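Local coordinates for protein 6-aminohexanoate-dimer hydrolase (Bacillus anthracis, PDB 4GB7) that probably hydrolyses the amide bond of 6-aminohexanoate dimers, which are nylon oligomers, as a putative serine hydrolase of the beta-lactamase family, at residues 105-118 with 384-396. Sequence-based numbering, arbitrary orientation. Where two conformers were deposited one is given.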
loop_
_atom_site.group_PDB
_atom_site.type_symbol
_atom_site.label_atom_id
_atom_site.label_comp_id
_atom_site.label_asym_id
_atom_site.label_seq_id
_atom_site.Cartn_x
_atom_site.Cartn_y
_atom_site.Cartn_z
ATOM N N LEU A 105 -3.778 15.607 12.896
ATOM C CA LEU A 105 -4.280 14.801 11.793
ATOM C C LEU A 105 -5.027 15.625 10.744
ATOM O O LEU A 105 -4.775 15.510 9.558
ATOM C CB LEU A 105 -5.121 13.626 12.304
ATOM C CG LEU A 105 -4.531 12.574 13.229
ATOM C CD1 LEU A 105 -5.610 11.682 13.841
ATOM C CD2 LEU A 105 -3.507 11.715 12.487
ATOM N N ASP A 106 -5.943 16.470 11.200
ATOM C CA ASP A 106 -6.774 17.265 10.300
ATOM C C ASP A 106 -5.888 18.273 9.524
ATOM O O ASP A 106 -6.113 18.493 8.333
ATOM C CB ASP A 106 -7.885 17.997 11.121
ATOM C CG ASP A 106 -9.042 18.512 10.277
ATOM O OD1 ASP A 106 -9.243 18.089 9.151
ATOM O OD2 ASP A 106 -9.804 19.413 10.754
ATOM N N ASP A 107 -4.911 18.878 10.232
ATOM C CA ASP A 107 -4.054 19.906 9.668
ATOM C C ASP A 107 -3.226 19.314 8.517
ATOM O O ASP A 107 -2.798 20.028 7.608
ATOM C CB ASP A 107 -3.104 20.479 10.719
ATOM C CG ASP A 107 -2.418 21.767 10.249
ATOM O OD1 ASP A 107 -3.105 22.640 9.663
ATOM O OD2 ASP A 107 -1.202 21.927 10.480
ATOM N N ASN A 108 -3.048 17.997 8.554
ATOM C CA ASN A 108 -2.294 17.317 7.518
ATOM C C ASN A 108 -3.158 16.482 6.590
ATOM O O ASN A 108 -2.671 15.569 5.905
ATOM C CB ASN A 108 -1.142 16.522 8.114
ATOM C CG ASN A 108 -0.099 17.430 8.723
ATOM O OD1 ASN A 108 0.841 17.882 8.042
ATOM N ND2 ASN A 108 -0.254 17.699 10.019
ATOM N N LYS A 109 -4.420 16.841 6.523
ATOM C CA LYS A 109 -5.337 16.337 5.505
ATOM C C LYS A 109 -5.549 14.831 5.669
ATOM O O LYS A 109 -5.789 14.130 4.717
ATOM C CB LYS A 109 -4.918 16.756 4.103
ATOM C CG LYS A 109 -4.940 18.282 3.987
ATOM C CD LYS A 109 -4.478 18.779 2.610
ATOM C CE LYS A 109 -4.681 20.262 2.419
ATOM N NZ LYS A 109 -3.911 21.092 3.366
ATOM N N THR A 110 -5.503 14.348 6.909
ATOM C CA THR A 110 -5.930 12.995 7.197
ATOM C C THR A 110 -7.449 12.858 6.938
ATOM O O THR A 110 -8.249 13.750 7.229
ATOM C CB THR A 110 -5.636 12.645 8.662
ATOM O OG1 THR A 110 -4.232 12.789 8.916
ATOM C CG2 THR A 110 -6.244 11.249 9.086
ATOM N N ASP A 111 -7.822 11.753 6.340
ATOM C CA ASP A 111 -9.239 11.403 6.111
ATOM C C ASP A 111 -9.768 10.357 7.100
ATOM O O ASP A 111 -10.963 10.395 7.429
ATOM C CB ASP A 111 -9.460 10.887 4.681
ATOM C CG ASP A 111 -9.232 11.943 3.618
ATOM O OD1 ASP A 111 -9.609 13.117 3.797
ATOM O OD2 ASP A 111 -8.671 11.604 2.578
ATOM N N ALA A 112 -8.903 9.395 7.474
ATOM C CA ALA A 112 -9.242 8.344 8.414
ATOM C C ALA A 112 -8.049 7.948 9.239
ATOM O O ALA A 112 -6.933 7.845 8.732
ATOM C CB ALA A 112 -9.787 7.113 7.695
ATOM N N PHE A 113 -8.325 7.660 10.500
ATOM C CA PHE A 113 -7.296 7.250 11.433
ATOM C C PHE A 113 -7.925 6.201 12.340
ATOM O O PHE A 113 -8.907 6.468 12.989
ATOM C CB PHE A 113 -6.732 8.441 12.172
ATOM C CG PHE A 113 -5.533 8.136 12.995
ATOM C CD1 PHE A 113 -4.289 7.997 12.398
ATOM C CD2 PHE A 113 -5.629 7.954 14.371
ATOM C CE1 PHE A 113 -3.170 7.726 13.163
ATOM C CE2 PHE A 113 -4.507 7.739 15.137
ATOM C CZ PHE A 113 -3.280 7.579 14.530
ATOM N N VAL A 114 -7.385 4.987 12.301
ATOM C CA VAL A 114 -7.884 3.872 13.094
ATOM C C VAL A 114 -6.741 3.245 13.906
ATOM O O VAL A 114 -5.675 2.879 13.324
ATOM C CB VAL A 114 -8.507 2.808 12.190
ATOM C CG1 VAL A 114 -8.909 1.562 12.977
ATOM C CG2 VAL A 114 -9.701 3.383 11.384
ATOM N N VAL A 115 -6.990 3.054 15.196
ATOM C CA VAL A 115 -6.056 2.416 16.119
ATOM C C VAL A 115 -6.718 1.179 16.756
ATOM O O VAL A 115 -7.775 1.247 17.371
ATOM C CB VAL A 115 -5.571 3.352 17.236
ATOM C CG1 VAL A 115 -4.550 2.632 18.136
ATOM C CG2 VAL A 115 -5.069 4.678 16.681
ATOM N N VAL A 116 -6.071 0.043 16.576
ATOM C CA VAL A 116 -6.489 -1.243 17.113
ATOM C C VAL A 116 -5.380 -1.701 18.080
ATOM O O VAL A 116 -4.179 -1.538 17.783
ATOM C CB VAL A 116 -6.674 -2.278 16.025
ATOM C CG1 VAL A 116 -7.172 -3.621 16.606
ATOM C CG2 VAL A 116 -7.691 -1.799 15.003
ATOM N N HIS A 117 -5.771 -2.231 19.229
ATOM C CA HIS A 117 -4.833 -2.615 20.312
ATOM C C HIS A 117 -5.332 -3.886 20.949
ATOM O O HIS A 117 -6.490 -3.985 21.362
ATOM C CB HIS A 117 -4.745 -1.534 21.360
ATOM C CG HIS A 117 -3.739 -1.807 22.427
ATOM N ND1 HIS A 117 -4.008 -1.631 23.742
ATOM C CD2 HIS A 117 -2.417 -2.279 22.344
ATOM C CE1 HIS A 117 -2.901 -1.963 24.472
ATOM N NE2 HIS A 117 -1.933 -2.370 23.623
ATOM N N ASN A 118 -4.491 -4.913 20.933
ATOM C CA ASN A 118 -4.877 -6.239 21.395
ATOM C C ASN A 118 -6.177 -6.718 20.737
ATOM O O ASN A 118 -7.025 -7.392 21.359
ATOM C CB ASN A 118 -4.993 -6.318 22.946
ATOM C CG ASN A 118 -3.677 -6.046 23.657
ATOM O OD1 ASN A 118 -2.655 -6.628 23.307
ATOM N ND2 ASN A 118 -3.702 -5.176 24.661
ATOM N N LYS A 384 5.204 -5.494 19.200
ATOM C CA LYS A 384 5.583 -5.425 20.608
ATOM C C LYS A 384 4.351 -5.006 21.438
ATOM O O LYS A 384 4.078 -5.604 22.489
ATOM C CB LYS A 384 6.734 -4.443 20.847
ATOM C CG LYS A 384 7.279 -4.444 22.267
ATOM C CD LYS A 384 8.508 -3.567 22.417
ATOM C CE LYS A 384 9.177 -3.744 23.764
ATOM N NZ LYS A 384 8.615 -2.727 24.683
ATOM N N ALA A 385 3.677 -3.947 20.984
ATOM C CA ALA A 385 2.482 -3.434 21.645
ATOM C C ALA A 385 1.189 -4.042 21.155
ATOM O O ALA A 385 0.104 -3.688 21.649
ATOM C CB ALA A 385 2.419 -1.923 21.585
ATOM N N LYS A 386 1.282 -4.955 20.194
ATOM C CA LYS A 386 0.112 -5.593 19.623
ATOM C C LYS A 386 -0.876 -4.532 19.102
ATOM O O LYS A 386 -2.036 -4.528 19.471
ATOM C CB LYS A 386 -0.498 -6.539 20.679
ATOM C CG LYS A 386 0.450 -7.673 21.069
ATOM C CD LYS A 386 0.387 -8.023 22.556
ATOM C CE LYS A 386 1.019 -6.964 23.477
ATOM N NZ LYS A 386 0.048 -6.392 24.473
HETATM N N MSE A 387 -0.373 -3.601 18.283
HETATM C CA MSE A 387 -1.136 -2.474 17.793
HETATM C C MSE A 387 -1.083 -2.399 16.284
HETATM O O MSE A 387 -0.058 -2.711 15.655
HETATM C CB MSE A 387 -0.609 -1.177 18.410
HETATM C CG MSE A 387 -1.394 0.007 18.050
HETATM SE SE MSE A 387 -0.592 1.691 18.656
HETATM C CE MSE A 387 0.932 1.476 17.414
ATOM N N VAL A 388 -2.233 -2.096 15.703
ATOM C CA VAL A 388 -2.362 -1.795 14.269
ATOM C C VAL A 388 -2.834 -0.344 14.135
ATOM O O VAL A 388 -3.806 0.062 14.793
ATOM C CB VAL A 388 -3.374 -2.717 13.598
ATOM C CG1 VAL A 388 -3.612 -2.352 12.118
ATOM C CG2 VAL A 388 -2.951 -4.167 13.752
ATOM N N ILE A 389 -2.199 0.407 13.230
ATOM C CA ILE A 389 -2.686 1.725 12.849
ATOM C C ILE A 389 -2.908 1.758 11.343
ATOM O O ILE A 389 -2.052 1.329 10.564
ATOM C CB ILE A 389 -1.766 2.841 13.306
ATOM C CG1 ILE A 389 -1.733 2.894 14.866
ATOM C CG2 ILE A 389 -2.098 4.187 12.676
ATOM C CD1 ILE A 389 -0.885 4.023 15.412
ATOM N N VAL A 390 -4.074 2.222 10.971
ATOM C CA VAL A 390 -4.442 2.549 9.588
ATOM C C VAL A 390 -4.578 4.031 9.481
ATOM O O VAL A 390 -5.316 4.643 10.245
ATOM C CB VAL A 390 -5.736 1.859 9.127
ATOM C CG1 VAL A 390 -6.083 2.266 7.691
ATOM C CG2 VAL A 390 -5.570 0.326 9.177
ATOM N N HIS A 391 -3.891 4.613 8.505
ATOM C CA HIS A 391 -3.872 6.073 8.355
ATOM C C HIS A 391 -4.096 6.369 6.907
ATOM O O HIS A 391 -3.251 5.957 6.061
ATOM C CB HIS A 391 -2.507 6.601 8.845
ATOM C CG HIS A 391 -2.477 8.064 9.167
ATOM N ND1 HIS A 391 -1.615 8.561 10.058
ATOM C CD2 HIS A 391 -3.181 9.112 8.669
ATOM C CE1 HIS A 391 -1.810 9.892 10.180
ATOM N NE2 HIS A 391 -2.768 10.237 9.322
ATOM N N PHE A 392 -5.224 7.011 6.586
ATOM C CA PHE A 392 -5.557 7.411 5.234
ATOM C C PHE A 392 -5.605 8.901 5.161
ATOM O O PHE A 392 -6.144 9.528 6.092
ATOM C CB PHE A 392 -6.944 6.940 4.770
ATOM C CG PHE A 392 -7.141 5.481 4.637
ATOM C CD1 PHE A 392 -6.081 4.578 4.539
ATOM C CD2 PHE A 392 -8.465 5.018 4.482
ATOM C CE1 PHE A 392 -6.369 3.214 4.388
ATOM C CE2 PHE A 392 -8.732 3.673 4.313
ATOM C CZ PHE A 392 -7.675 2.780 4.244
ATOM N N SER A 393 -5.098 9.457 4.056
ATOM C CA SER A 393 -5.031 10.905 3.904
ATOM C C SER A 393 -5.255 11.267 2.453
ATOM O O SER A 393 -5.238 10.430 1.546
ATOM C CB SER A 393 -3.699 11.497 4.419
ATOM O OG SER A 393 -3.339 11.027 5.704
ATOM N N SER A 394 -5.443 12.555 2.236
ATOM C CA SER A 394 -5.412 13.096 0.893
ATOM C C SER A 394 -4.609 14.397 0.884
ATOM O O SER A 394 -5.138 15.499 0.600
ATOM C CB SER A 394 -6.835 13.212 0.376
ATOM O OG SER A 394 -7.694 13.840 1.298
ATOM N N ASN A 395 -3.318 14.230 1.193
ATOM C CA ASN A 395 -2.373 15.326 1.389
ATOM C C ASN A 395 -1.486 15.420 0.179
ATOM O O ASN A 395 -0.520 14.655 0.062
ATOM C CB ASN A 395 -1.598 15.075 2.674
ATOM C CG ASN A 395 -0.838 16.263 3.179
ATOM O OD1 ASN A 395 -1.129 17.403 2.846
ATOM N ND2 ASN A 395 0.121 15.987 4.095
ATOM N N ALA A 396 -1.852 16.288 -0.770
ATOM C CA ALA A 396 -1.246 16.277 -2.098
ATOM C C ALA A 396 0.284 16.481 -2.070
ATOM O O ALA A 396 1.029 15.841 -2.810
ATOM C CB ALA A 396 -1.924 17.317 -3.011
HETATM O O HOH W 1 -1.550 19.551 4.436
HETATM O O HOH W 2 -1.705 13.092 6.646
HETATM O O HOH W 3 1.795 18.022 5.457
#
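D111 and A112 both give their backbone N-H to F392 O, from the same face of its carbonyl plane: a classic beta bulge near the start of strand 110-117. The bond from D111 N is the shorter, 2.8 Å, but the more bent of the two, 154° at the hydrogen. The bulge turns D111 toward 384-396, where S394 OG, set between its own backbone N and carbonyl carbon (chi1 49°), donates to the syn side of D111 OD2 at 2.8 Å. H136 also bonds this oxygen, while R54 forms a salt bridge with D111 OD1, so both carboxylate oxygens have polar partners. On the sheet face of F113, V115, I389 and H391, H391 NE2 donates in its ring plane to T110 OG1 at 3.0 Å; T110 OG1 in turn donates to L105 O, tying the strand pair to the end of helix 101-107, which K109 closes in a Schellman motif. Y410 bonds H391 ND1, so both ring nitrogens are engaged. F113 sets the edge of its ring against one face of H391, centroids 4.9 Å apart and planes at 80°, in a T-shaped pair; F113 CE1 also touches I389 CG2 at 3.7 Å. These are the first and last strands, in chain order, of the five-stranded antiparallel sheet of the serine beta-lactamase-like fold, side by side in its interior (strand order 2-1-5-4-3 across the sheet), with helix 402-417 against this face. The other face carries A112, V114, V116, V388, V390 and F392, met by helix 307-318. At the far end N118 N bonds K386 O. Beside it, the H117 ring has A385 O at its edge, and E418 takes H117 NE2.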